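Local atomic coordinates of beta-fructofuranosidase (Bifidobacterium adolescentis, PDB entry 6NOB), a protein that probably hydrolyses terminal beta-D-fructofuranoside units, as in sucrose, in the manner of glycoside hydrolase family 32. Residues Ala29-Ala34 / His53-Ala58; Leu225-Arg228 / Ser232-Thr235; Gly410-Thr415 / Pro419-Lys424. All blocks are in the same frame, centred on the assembly; numbering follows the deposited sequence.

How the contacts relate
From the N terminus, contact 1 comes first: Ala29-Ala34 and His53-Ala58 enclose an 18-residue excursion that includes strand 40-45, and their side chains join the two facing sheets of the N-terminal sandwich. Contact 2 then closes a short turn, with three residues between its segments, at the end of the hairpin of strands 216-227 and 235-243. Contact 3 pairs Gly410-Thr415 with Pro419-Lys424, again across three intervening residues, in a later hairpin of the propeller. The three follow in series; none crosses or encloses another. Contacts 1 and 3 lie on opposite sides of the chain's centre, their own centres about 54 Å apart.

Contact 1 of 3, residues Ala29-Ala34 / His53-Ala58; sequences AVVTVA and HHFSIA
Val31 lays its CG2 methyl over one face of the Phe55 ring, 4.0 Å from the centroid and 14° off the normal, a CH-pi contact displaced slightly toward the rim on the CE2 and CZ side. The opposite face is taken by a residue of the ring's own strand: His53 CD2 stands 3.5 Å above the Phe55 ring plane, over its centre. The phenyl group is thus clasped between a methyl and an imidazole edge, which should restrict how far it can turn.

The second branch of Val31 does separate work. CG1 lies anti to the backbone N (chi1 -171°) and meets Ile57 CD1 at 4.0 Å. Ile57 also divides its attention, because its other branch, CG2, slides alongside Val33 CG2 at 3.9 Å. The touching side chains therefore alternate between the segments, from Phe55 through Val31 and Ile57 to Val33.

These two strands run in nearly the same direction, with axes 9.1 Å apart and 21° between them, but they belong to different antiparallel sheets. This is the face-to-face packing of a beta sandwich, the N-terminal domain of the chain. Around it, Leu19 and Ala21 of strand 16-23, Val65 and Val67 of strand 64-70, and Ala42 of strand 40-45 add to the apolar filling.

All four touching residues are buried, and they meet through hydrocarbon alone. The two sheets are consequently held together here by dispersion and the exclusion of water, while the main chains of Val31 and Val33 hydrogen-bond to strand 40-45 of their own sheet, at His44 and Ile41.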
ATOM      1  N   ALA A  29      34.278  -5.214   7.909  1.00 61.19           N
ATOM      2  CA  ALA A  29      33.179  -4.307   8.215  1.00 60.87           C
ATOM      3  C   ALA A  29      32.673  -4.635   9.613  1.00 60.98           C
ATOM      4  O   ALA A  29      32.144  -5.729   9.844  1.00 62.48           O
ATOM      5  CB  ALA A  29      32.060  -4.429   7.182  1.00 58.93           C
ATOM      6  N   VAL A  30      32.843  -3.695  10.543  1.00 56.89           N
ATOM      7  CA  VAL A  30      32.636  -3.951  11.963  1.00 54.15           C
ATOM      8  C   VAL A  30      31.697  -2.911  12.559  1.00 52.74           C
ATOM      9  O   VAL A  30      31.687  -1.743  12.159  1.00 51.51           O
ATOM     10  CB  VAL A  30      33.979  -3.961  12.734  1.00 55.16           C
ATOM     11  CG1 VAL A  30      33.790  -4.476  14.152  1.00 58.90           C
ATOM     12  CG2 VAL A  30      35.006  -4.806  12.005  1.00 58.39           C
ATOM     13  N   VAL A  31      30.897  -3.357  13.525  1.00 53.60           N
ATOM     14  CA  VAL A  31      30.133  -2.488  14.410  1.00 51.72           C
ATOM     15  C   VAL A  31      30.505  -2.839  15.841  1.00 54.95           C
ATOM     16  O   VAL A  31      30.557  -4.019  16.206  1.00 58.28           O
ATOM     17  CB  VAL A  31      28.612  -2.629  14.201  1.00 52.31           C
ATOM     18  CG1 VAL A  31      27.877  -1.547  14.977  1.00 48.68           C
ATOM     19  CG2 VAL A  31      28.269  -2.569  12.724  1.00 54.10           C
ATOM     20  N   THR A  32      30.769  -1.818  16.651  1.00 55.17           N
ATOM     21  CA  THR A  32      31.099  -2.025  18.051  1.00 57.36           C
ATOM     22  C   THR A  32      30.262  -1.101  18.922  1.00 59.37           C
ATOM     23  O   THR A  32      29.758  -0.069  18.472  1.00 57.77           O
ATOM     24  CB  THR A  32      32.591  -1.794  18.325  1.00 60.72           C
ATOM     25  OG1 THR A  32      33.000  -0.549  17.746  1.00 64.00           O
ATOM     26  CG2 THR A  32      33.418  -2.925  17.732  1.00 62.71           C
ATOM     27  N   VAL A  33      30.103  -1.507  20.181  1.00 59.82           N
ATOM     28  CA  VAL A  33      29.402  -0.729  21.194  1.00 57.29           C
ATOM     29  C   VAL A  33      30.304  -0.625  22.414  1.00 63.06           C
ATOM     30  O   VAL A  33      30.947  -1.605  22.806  1.00 69.36           O
ATOM     31  CB  VAL A  33      28.044  -1.361  21.574  1.00 56.04           C
ATOM     32  CG1 VAL A  33      27.202  -0.376  22.373  1.00 50.85           C
ATOM     33  CG2 VAL A  33      27.294  -1.819  20.330  1.00 45.81           C
ATOM     34  N   ALA A  34      30.360   0.566  23.006  1.00 64.61           N
ATOM     35  CA  ALA A  34      31.163   0.820  24.193  1.00 62.96           C
ATOM     36  C   ALA A  34      30.332   1.584  25.215  1.00 66.73           C
ATOM     37  O   ALA A  34      29.431   2.348  24.855  1.00 69.54           O
ATOM     38  CB  ALA A  34      32.433   1.608  23.853  1.00 58.43           C
ATOM     39  N   HIS A  53      23.798  -6.353   5.751  1.00 46.85           N
ATOM     40  CA  HIS A  53      23.524  -7.213   6.893  1.00 42.09           C
ATOM     41  C   HIS A  53      22.701  -6.458   7.925  1.00 47.14           C
ATOM     42  O   HIS A  53      22.943  -5.277   8.187  1.00 47.23           O
ATOM     43  CB  HIS A  53      24.822  -7.732   7.527  1.00 38.94           C
ATOM     44  CG  HIS A  53      24.603  -8.698   8.652  1.00 44.10           C
ATOM     45  ND1 HIS A  53      24.322 -10.032   8.447  1.00 44.64           N
ATOM     46  CD2 HIS A  53      24.623  -8.521   9.995  1.00 43.10           C
ATOM     47  CE1 HIS A  53      24.180 -10.635   9.613  1.00 43.75           C
ATOM     48  NE2 HIS A  53      24.356  -9.741  10.569  1.00 44.94           N
ATOM     49  N   HIS A  54      21.730  -7.158   8.506  1.00 47.20           N
ATOM     50  CA  HIS A  54      20.909  -6.630   9.589  1.00 45.79           C
ATOM     51  C   HIS A  54      21.520  -7.089  10.908  1.00 44.15           C
ATOM     52  O   HIS A  54      21.473  -8.278  11.240  1.00 46.19           O
ATOM     53  CB  HIS A  54      19.466  -7.108   9.440  1.00 44.63           C
ATOM     54  CG  HIS A  54      18.588  -6.796  10.615  1.00 48.30           C
ATOM     55  ND1 HIS A  54      17.358  -7.392  10.798  1.00 46.88           N
ATOM     56  CD2 HIS A  54      18.750  -5.944  11.657  1.00 48.94           C
ATOM     57  CE1 HIS A  54      16.805  -6.930  11.905  1.00 42.76           C
ATOM     58  NE2 HIS A  54      17.630  -6.051  12.446  1.00 49.42           N
ATOM     59  N   PHE A  55      22.101  -6.149  11.651  1.00 41.24           N
ATOM     60  CA  PHE A  55      22.676  -6.431  12.958  1.00 37.73           C
ATOM     61  C   PHE A  55      21.617  -6.291  14.042  1.00 44.63           C
ATOM     62  O   PHE A  55      20.779  -5.387  13.995  1.00 48.40           O
ATOM     63  CB  PHE A  55      23.835  -5.482  13.268  1.00 43.57           C
ATOM     64  CG  PHE A  55      25.029  -5.658  12.380  1.00 47.28           C
ATOM     65  CD1 PHE A  55      26.033  -6.549  12.718  1.00 47.60           C
ATOM     66  CD2 PHE A  55      25.162  -4.914  11.221  1.00 52.47           C
ATOM     67  CE1 PHE A  55      27.141  -6.706  11.909  1.00 48.16           C
ATOM     68  CE2 PHE A  55      26.269  -5.066  10.407  1.00 53.97           C
ATOM     69  CZ  PHE A  55      27.259  -5.963  10.753  1.00 51.93           C
ATOM     70  N   SER A  56      21.664  -7.192  15.020  1.00 35.19           N
ATOM     71  CA  SER A  56      20.854  -7.092  16.230  1.00 49.77           C
ATOM     72  C   SER A  56      21.798  -7.273  17.409  1.00 50.56           C
ATOM     73  O   SER A  56      22.285  -8.381  17.654  1.00 54.42           O
ATOM     74  CB  SER A  56      19.735  -8.134  16.248  1.00 46.68           C
ATOM     75  OG  SER A  56      18.543  -7.602  15.697  1.00 48.84           O
ATOM     76  N   ILE A  57      22.066  -6.187  18.127  1.00 53.37           N
ATOM     77  CA  ILE A  57      23.108  -6.147  19.145  1.00 54.91           C
ATOM     78  C   ILE A  57      22.463  -5.912  20.502  1.00 58.69           C
ATOM     79  O   ILE A  57      21.653  -4.991  20.660  1.00 63.26           O
ATOM     80  CB  ILE A  57      24.149  -5.056  18.837  1.00 52.50           C
ATOM     81  CG1 ILE A  57      24.740  -5.270  17.443  1.00 46.36           C
ATOM     82  CG2 ILE A  57      25.243  -5.048  19.893  1.00 55.57           C
ATOM     83  CD1 ILE A  57      25.325  -4.019  16.827  1.00 45.71           C
ATOM     84  N   ALA A  58      22.824  -6.744  21.475  1.00 55.63           N
ATOM     85  CA  ALA A  58      22.347  -6.557  22.837  1.00 51.87           C
ATOM     86  C   ALA A  58      23.012  -5.337  23.458  1.00 56.28           C
ATOM     87  O   ALA A  58      24.234  -5.174  23.382  1.00 59.16           O
ATOM     88  CB  ALA A  58      22.634  -7.802  23.676  1.00 44.60           C
TER

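Contact 2 of 3, residues Leu225-Arg228 / Ser232-Thr235; sequences LETR and SSVT
Leu225 and Thr235 pair through their backbones in both directions. Leu225 N donates to Thr235 O at 3.0 Å, and Thr235 N returns a shorter bond of 2.7 Å to Leu225 O. This is an antiparallel hydrogen-bonded pair, and its two side chains stand on the same face of the sheet, Leu225 CB 4.2 Å from Thr235 CB.

Beyond that pair, side-chain hydroxyls take over. Ser233 OG accepts from Thr227 N at 2.8 Å, a somewhat bent bond with an angle of 141° at the hydrogen, which also brings OG to 3.2 Å from Thr227 CB. The rotation about Ser233 CA-CB (chi1 77°) sets OG between its own backbone N and carbonyl carbon, turned to the opposing strand. The same oxygen is also hydrogen-bonded to Asp230 O within the turn, so one hydroxyl ties the strand end to the loop that follows it. Thr235 OG1 donates to Ser233 O at 3.0 Å, approaching from above the carbonyl plane, 39° out of it, and braces Ser232-Thr235 internally.

The setting is the tip of a beta hairpin: strand 216-227 runs into the turn and strand 235-243 leaves it. They are the two inner strands of a four-stranded antiparallel sheet, a blade of the five-bladed propeller of family 32 enzymes.

Van der Waals contact involves Glu226 and Val234, whose side chains meet at a slant. Val234 CG2 rests against the carboxylate carbon, Glu226 CD, at 3.5 Å, while Glu226 OE1 is hydrogen-bonded to His224 NE2. A bound 1,2-ethanediol, probably from the crystallisation liquor, lies beside Glu226, and Tyr265 touches Val234 from a loop.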
ATOM      1  N   LEU A 225      12.449 -14.477  -6.643  1.00 36.33           N
ATOM      2  CA  LEU A 225      13.845 -14.693  -6.999  1.00 34.14           C
ATOM      3  C   LEU A 225      13.989 -14.464  -8.494  1.00 38.22           C
ATOM      4  O   LEU A 225      13.283 -15.095  -9.286  1.00 38.65           O
ATOM      5  CB  LEU A 225      14.305 -16.104  -6.625  1.00 30.35           C
ATOM      6  CG  LEU A 225      15.615 -16.571  -7.256  1.00 32.78           C
ATOM      7  CD1 LEU A 225      16.791 -15.760  -6.725  1.00 26.88           C
ATOM      8  CD2 LEU A 225      15.820 -18.056  -7.007  1.00 32.42           C
ATOM      9  N   GLU A 226      14.897 -13.569  -8.877  1.00 34.22           N
ATOM     10  CA  GLU A 226      15.037 -13.185 -10.275  1.00 36.82           C
ATOM     11  C   GLU A 226      16.493 -12.871 -10.586  1.00 39.47           C
ATOM     12  O   GLU A 226      17.144 -12.136  -9.839  1.00 44.73           O
ATOM     13  CB  GLU A 226      14.160 -11.972 -10.598  1.00 36.02           C
ATOM     14  CG  GLU A 226      14.425 -11.360 -11.964  1.00 40.82           C
ATOM     15  CD  GLU A 226      13.519 -10.182 -12.261  1.00 45.38           C
ATOM     16  OE1 GLU A 226      12.724  -9.806 -11.375  1.00 45.16           O
ATOM     17  OE2 GLU A 226      13.606  -9.629 -13.379  1.00 52.19           O
ATOM     18  N   THR A 227      16.990 -13.427 -11.687  1.00 33.12           N
ATOM     19  CA  THR A 227      18.301 -13.064 -12.207  1.00 39.10           C
ATOM     20  C   THR A 227      18.186 -11.731 -12.938  1.00 42.92           C
ATOM     21  O   THR A 227      17.453 -11.629 -13.927  1.00 46.52           O
ATOM     22  CB  THR A 227      18.819 -14.155 -13.143  1.00 41.13           C
ATOM     23  OG1 THR A 227      18.770 -15.422 -12.474  1.00 37.29           O
ATOM     24  CG2 THR A 227      20.251 -13.863 -13.579  1.00 32.01           C
ATOM     25  N   ARG A 228      18.897 -10.715 -12.445  1.00 43.98           N
ATOM     26  CA  ARG A 228      18.826  -9.376 -13.023  1.00 41.38           C
ATOM     27  C   ARG A 228      19.071  -9.415 -14.526  1.00 44.89           C
ATOM     28  O   ARG A 228      20.076  -9.960 -14.993  1.00 41.98           O
ATOM     29  CB  ARG A 228      19.851  -8.455 -12.356  1.00 41.72           C
ATOM     30  CG  ARG A 228      19.589  -8.157 -10.889  1.00 43.05           C
ATOM     31  CD  ARG A 228      20.625  -7.179 -10.344  1.00 43.40           C
ATOM     32  NE  ARG A 228      20.742  -7.254  -8.889  1.00 50.94           N
ATOM     33  CZ  ARG A 228      20.051  -6.492  -8.045  1.00 54.98           C
ATOM     34  NH1 ARG A 228      19.194  -5.593  -8.508  1.00 56.84           N
ATOM     35  NH2 ARG A 228      20.219  -6.628  -6.736  1.00 50.09           N
ATOM     36  N   SER A 232      12.784 -14.205 -17.972  1.00 38.99           N
ATOM     37  CA  SER A 232      12.443 -15.621 -17.987  1.00 37.64           C
ATOM     38  C   SER A 232      13.000 -16.379 -16.792  1.00 36.30           C
ATOM     39  O   SER A 232      12.724 -17.576 -16.662  1.00 41.55           O
ATOM     40  CB  SER A 232      12.937 -16.259 -19.287  1.00 35.86           C
ATOM     41  OG  SER A 232      14.314 -16.584 -19.205  1.00 35.29           O
ATOM     42  N   SER A 233      13.772 -15.721 -15.933  1.00 38.54           N
ATOM     43  CA  SER A 233      14.308 -16.326 -14.722  1.00 38.24           C
ATOM     44  C   SER A 233      13.457 -16.043 -13.492  1.00 37.95           C
ATOM     45  O   SER A 233      13.796 -16.519 -12.403  1.00 42.95           O
ATOM     46  CB  SER A 233      15.734 -15.826 -14.475  1.00 36.85           C
ATOM     47  OG  SER A 233      15.715 -14.513 -13.938  1.00 41.87           O
ATOM     48  N   VAL A 234      12.371 -15.281 -13.638  1.00 29.43           N
ATOM     49  CA  VAL A 234      11.560 -14.895 -12.486  1.00 36.19           C
ATOM     50  C   VAL A 234      10.968 -16.144 -11.848  1.00 36.88           C
ATOM     51  O   VAL A 234      10.275 -16.930 -12.504  1.00 38.08           O
ATOM     52  CB  VAL A 234      10.469 -13.898 -12.897  1.00 37.14           C
ATOM     53  CG1 VAL A 234       9.385 -13.823 -11.829  1.00 35.23           C
ATOM     54  CG2 VAL A 234      11.074 -12.520 -13.150  1.00 32.57           C
ATOM     55  N   THR A 235      11.243 -16.330 -10.561  1.00 39.55           N
ATOM     56  CA  THR A 235      10.793 -17.490  -9.798  1.00 35.34           C
ATOM     57  C   THR A 235       9.975 -16.981  -8.616  1.00 36.39           C
ATOM     58  O   THR A 235      10.539 -16.517  -7.619  1.00 35.49           O
ATOM     59  CB  THR A 235      11.987 -18.324  -9.334  1.00 31.23           C
ATOM     60  OG1 THR A 235      12.823 -18.629 -10.458  1.00 34.27           O
ATOM     61  CG2 THR A 235      11.527 -19.621  -8.686  1.00 31.74           C
TER

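Contact 3 of 3, residues Gly410-Thr415 / Pro419-Lys424; sequences GDLVNT and PKLDVK
Val413 and Lys420 bond backbone to backbone, Val413 N reaching Lys420 O at 2.9 Å (175° at the hydrogen), with Lys420 N returning to Val413 O. Asp411 and Asp422 form the next hydrogen-bonded pair, Asp422 N reaching Asp411 O at 2.8 Å. Toward the turn, Thr415 crosses Lys420 at about a right angle and sets CG2, anti to its carbonyl carbon, 3.6 Å from Lys420 CG.

These segments make the hairpin of strands 405-415 and 418-428, part of one blade of the propeller. Leu412 and Leu421 share one face, near Thr386 of strand 385-396; the other carries both aspartates, Val413 and Lys420. On that side a water donates to Asp411 OD2 and Asp422 OD2, probably easing the repulsion of the carboxylates, and Lys424 NZ forms a salt bridge with Asp422 OD2 at 3.3 Å, its hydrogen bond weak.

Further out, chi1 of 82° puts Thr415 OG1 between the backbone N and the carbonyl carbon, where it bonds to Asn417 N and Gly418 O, while Lys420 NZ reaches Pro361 O. An alanine at Thr415 would probably leave a gap beside Lys420 CG, and Asn417 N and Gly418 O without their hydroxyl partner.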
ATOM      1  N   GLY A 410     -20.176  -9.273  -8.657  1.00 42.49           N
ATOM      2  CA  GLY A 410     -21.096 -10.213  -9.267  1.00 44.96           C
ATOM      3  C   GLY A 410     -21.374 -11.391  -8.361  1.00 44.39           C
ATOM      4  O   GLY A 410     -21.228 -11.304  -7.140  1.00 48.51           O
ATOM      5  N   ASP A 411     -21.779 -12.499  -8.975  1.00 46.90           N
ATOM      6  CA  ASP A 411     -22.134 -13.717  -8.260  1.00 46.27           C
ATOM      7  C   ASP A 411     -21.092 -14.793  -8.529  1.00 49.24           C
ATOM      8  O   ASP A 411     -20.768 -15.075  -9.689  1.00 49.92           O
ATOM      9  CB  ASP A 411     -23.519 -14.214  -8.677  1.00 45.82           C
ATOM     10  CG  ASP A 411     -24.564 -13.118  -8.647  1.00 57.73           C
ATOM     11  OD1 ASP A 411     -24.500 -12.255  -7.747  1.00 60.43           O
ATOM     12  OD2 ASP A 411     -25.451 -13.119  -9.526  1.00 63.91           O
ATOM     13  N   LEU A 412     -20.569 -15.385  -7.459  1.00 45.85           N
ATOM     14  CA  LEU A 412     -19.714 -16.563  -7.562  1.00 40.96           C
ATOM     15  C   LEU A 412     -20.578 -17.769  -7.909  1.00 46.60           C
ATOM     16  O   LEU A 412     -21.416 -18.188  -7.106  1.00 54.81           O
ATOM     17  CB  LEU A 412     -18.979 -16.783  -6.246  1.00 39.27           C
ATOM     18  CG  LEU A 412     -17.512 -17.198  -6.278  1.00 39.83           C
ATOM     19  CD1 LEU A 412     -16.706 -16.265  -7.162  1.00 39.15           C
ATOM     20  CD2 LEU A 412     -16.965 -17.208  -4.864  1.00 33.64           C
ATOM     21  N   VAL A 413     -20.381 -18.332  -9.097  1.00 49.34           N
ATOM     22  CA  VAL A 413     -21.239 -19.401  -9.591  1.00 49.16           C
ATOM     23  C   VAL A 413     -20.435 -20.687  -9.732  1.00 52.84           C
ATOM     24  O   VAL A 413     -19.211 -20.673  -9.901  1.00 50.20           O
ATOM     25  CB  VAL A 413     -21.905 -19.026 -10.933  1.00 48.93           C
ATOM     26  CG1 VAL A 413     -22.746 -17.771 -10.770  1.00 51.50           C
ATOM     27  CG2 VAL A 413     -20.855 -18.826 -12.010  1.00 45.98           C
ATOM     28  N   ASN A 414     -21.149 -21.806  -9.665  1.00 56.96           N
ATOM     29  CA  ASN A 414     -20.563 -23.131  -9.804  1.00 54.40           C
ATOM     30  C   ASN A 414     -20.551 -23.536 -11.272  1.00 60.40           C
ATOM     31  O   ASN A 414     -21.580 -23.465 -11.949  1.00 72.71           O
ATOM     32  CB  ASN A 414     -21.358 -24.148  -8.983  1.00 58.15           C
ATOM     33  CG  ASN A 414     -20.473 -25.138  -8.265  1.00 72.35           C
ATOM     34  OD1 ASN A 414     -19.254 -24.971  -8.205  1.00 78.83           O
ATOM     35  ND2 ASN A 414     -21.082 -26.181  -7.713  1.00 76.43           N
ATOM     36  N   THR A 415     -19.385 -23.950 -11.764  1.00 53.88           N
ATOM     37  CA  THR A 415     -19.247 -24.438 -13.129  1.00 57.68           C
ATOM     38  C   THR A 415     -18.496 -25.764 -13.127  1.00 65.32           C
ATOM     39  O   THR A 415     -17.974 -26.212 -12.102  1.00 67.39           O
ATOM     40  CB  THR A 415     -18.517 -23.432 -14.036  1.00 49.77           C
ATOM     41  OG1 THR A 415     -17.100 -23.565 -13.863  1.00 46.61           O
ATOM     42  CG2 THR A 415     -18.943 -21.999 -13.730  1.00 42.99           C
ATOM     43  N   PRO A 419     -14.958 -22.604  -9.516  1.00 46.26           N
ATOM     44  CA  PRO A 419     -15.689 -21.370  -9.190  1.00 43.91           C
ATOM     45  C   PRO A 419     -15.311 -20.247 -10.145  1.00 45.22           C
ATOM     46  O   PRO A 419     -14.133 -20.031 -10.439  1.00 50.99           O
ATOM     47  CB  PRO A 419     -15.250 -21.059  -7.753  1.00 42.78           C
ATOM     48  CG  PRO A 419     -14.572 -22.315  -7.258  1.00 40.79           C
ATOM     49  CD  PRO A 419     -13.987 -22.959  -8.470  1.00 42.63           C
ATOM     50  N   LYS A 420     -16.324 -19.535 -10.627  1.00 41.96           N
ATOM     51  CA  LYS A 420     -16.148 -18.423 -11.547  1.00 39.82           C
ATOM     52  C   LYS A 420     -16.955 -17.233 -11.054  1.00 46.74           C
ATOM     53  O   LYS A 420     -18.102 -17.387 -10.624  1.00 51.48           O
ATOM     54  CB  LYS A 420     -16.590 -18.795 -12.970  1.00 39.35           C
ATOM     55  CG  LYS A 420     -15.943 -20.058 -13.524  1.00 43.95           C
ATOM     56  CD  LYS A 420     -14.464 -19.854 -13.833  1.00 43.91           C
ATOM     57  CE  LYS A 420     -13.827 -21.142 -14.346  1.00 39.17           C
ATOM     58  NZ  LYS A 420     -12.343 -21.061 -14.384  1.00 38.11           N
ATOM     59  N   LEU A 421     -16.355 -16.049 -11.116  1.00 45.85           N
ATOM     60  CA  LEU A 421     -17.072 -14.822 -10.790  1.00 45.47           C
ATOM     61  C   LEU A 421     -17.852 -14.367 -12.019  1.00 50.46           C
ATOM     62  O   LEU A 421     -17.261 -13.967 -13.027  1.00 50.00           O
ATOM     63  CB  LEU A 421     -16.109 -13.736 -10.325  1.00 42.11           C
ATOM     64  CG  LEU A 421     -16.760 -12.362 -10.148  1.00 37.89           C
ATOM     65  CD1 LEU A 421     -17.806 -12.395  -9.042  1.00 35.05           C
ATOM     66  CD2 LEU A 421     -15.715 -11.292  -9.874  1.00 36.27           C
ATOM     67  N   ASP A 422     -19.178 -14.435 -11.939  1.00 51.79           N
ATOM     68  CA  ASP A 422     -20.047 -13.909 -12.988  1.00 48.01           C
ATOM     69  C   ASP A 422     -20.094 -12.394 -12.826  1.00 49.49           C
ATOM     70  O   ASP A 422     -20.838 -11.869 -11.994  1.00 53.85           O
ATOM     71  CB  ASP A 422     -21.435 -14.534 -12.897  1.00 47.80           C
ATOM     72  CG  ASP A 422     -22.364 -14.070 -14.007  1.00 53.04           C
ATOM     73  OD1 ASP A 422     -21.881 -13.445 -14.974  1.00 54.57           O
ATOM     74  OD2 ASP A 422     -23.582 -14.330 -13.907  1.00 54.63           O
ATOM     75  N   VAL A 423     -19.293 -11.686 -13.620  1.00 42.45           N
ATOM     76  CA  VAL A 423     -19.161 -10.239 -13.470  1.00 39.12           C
ATOM     77  C   VAL A 423     -20.446  -9.562 -13.925  1.00 42.96           C
ATOM     78  O   VAL A 423     -20.873  -9.717 -15.074  1.00 46.85           O
ATOM     79  CB  VAL A 423     -17.956  -9.709 -14.256  1.00 40.33           C
ATOM     80  CG1 VAL A 423     -17.819  -8.207 -14.053  1.00 42.69           C
ATOM     81  CG2 VAL A 423     -16.682 -10.432 -13.838  1.00 35.05           C
ATOM     82  N   LYS A 424     -21.065  -8.799 -13.021  1.00 43.56           N
ATOM     83  CA  LYS A 424     -22.210  -7.963 -13.359  1.00 39.63           C
ATOM     84  C   LYS A 424     -21.842  -6.498 -13.544  1.00 39.25           C
ATOM     85  O   LYS A 424     -22.591  -5.768 -14.203  1.00 47.66           O
ATOM     86  CB  LYS A 424     -23.293  -8.064 -12.277  1.00 44.63           C
ATOM     87  CG  LYS A 424     -23.784  -9.475 -11.995  1.00 52.44           C
ATOM     88  CD  LYS A 424     -24.463 -10.095 -13.203  1.00 59.02           C
ATOM     89  CE  LYS A 424     -25.214 -11.358 -12.815  1.00 65.69           C
ATOM     90  NZ  LYS A 424     -25.901 -11.985 -13.978  1.00 70.53           N
TER
HETATM   91  O   HOH W   1     -25.457 -15.219 -11.851  1.00 56.13           O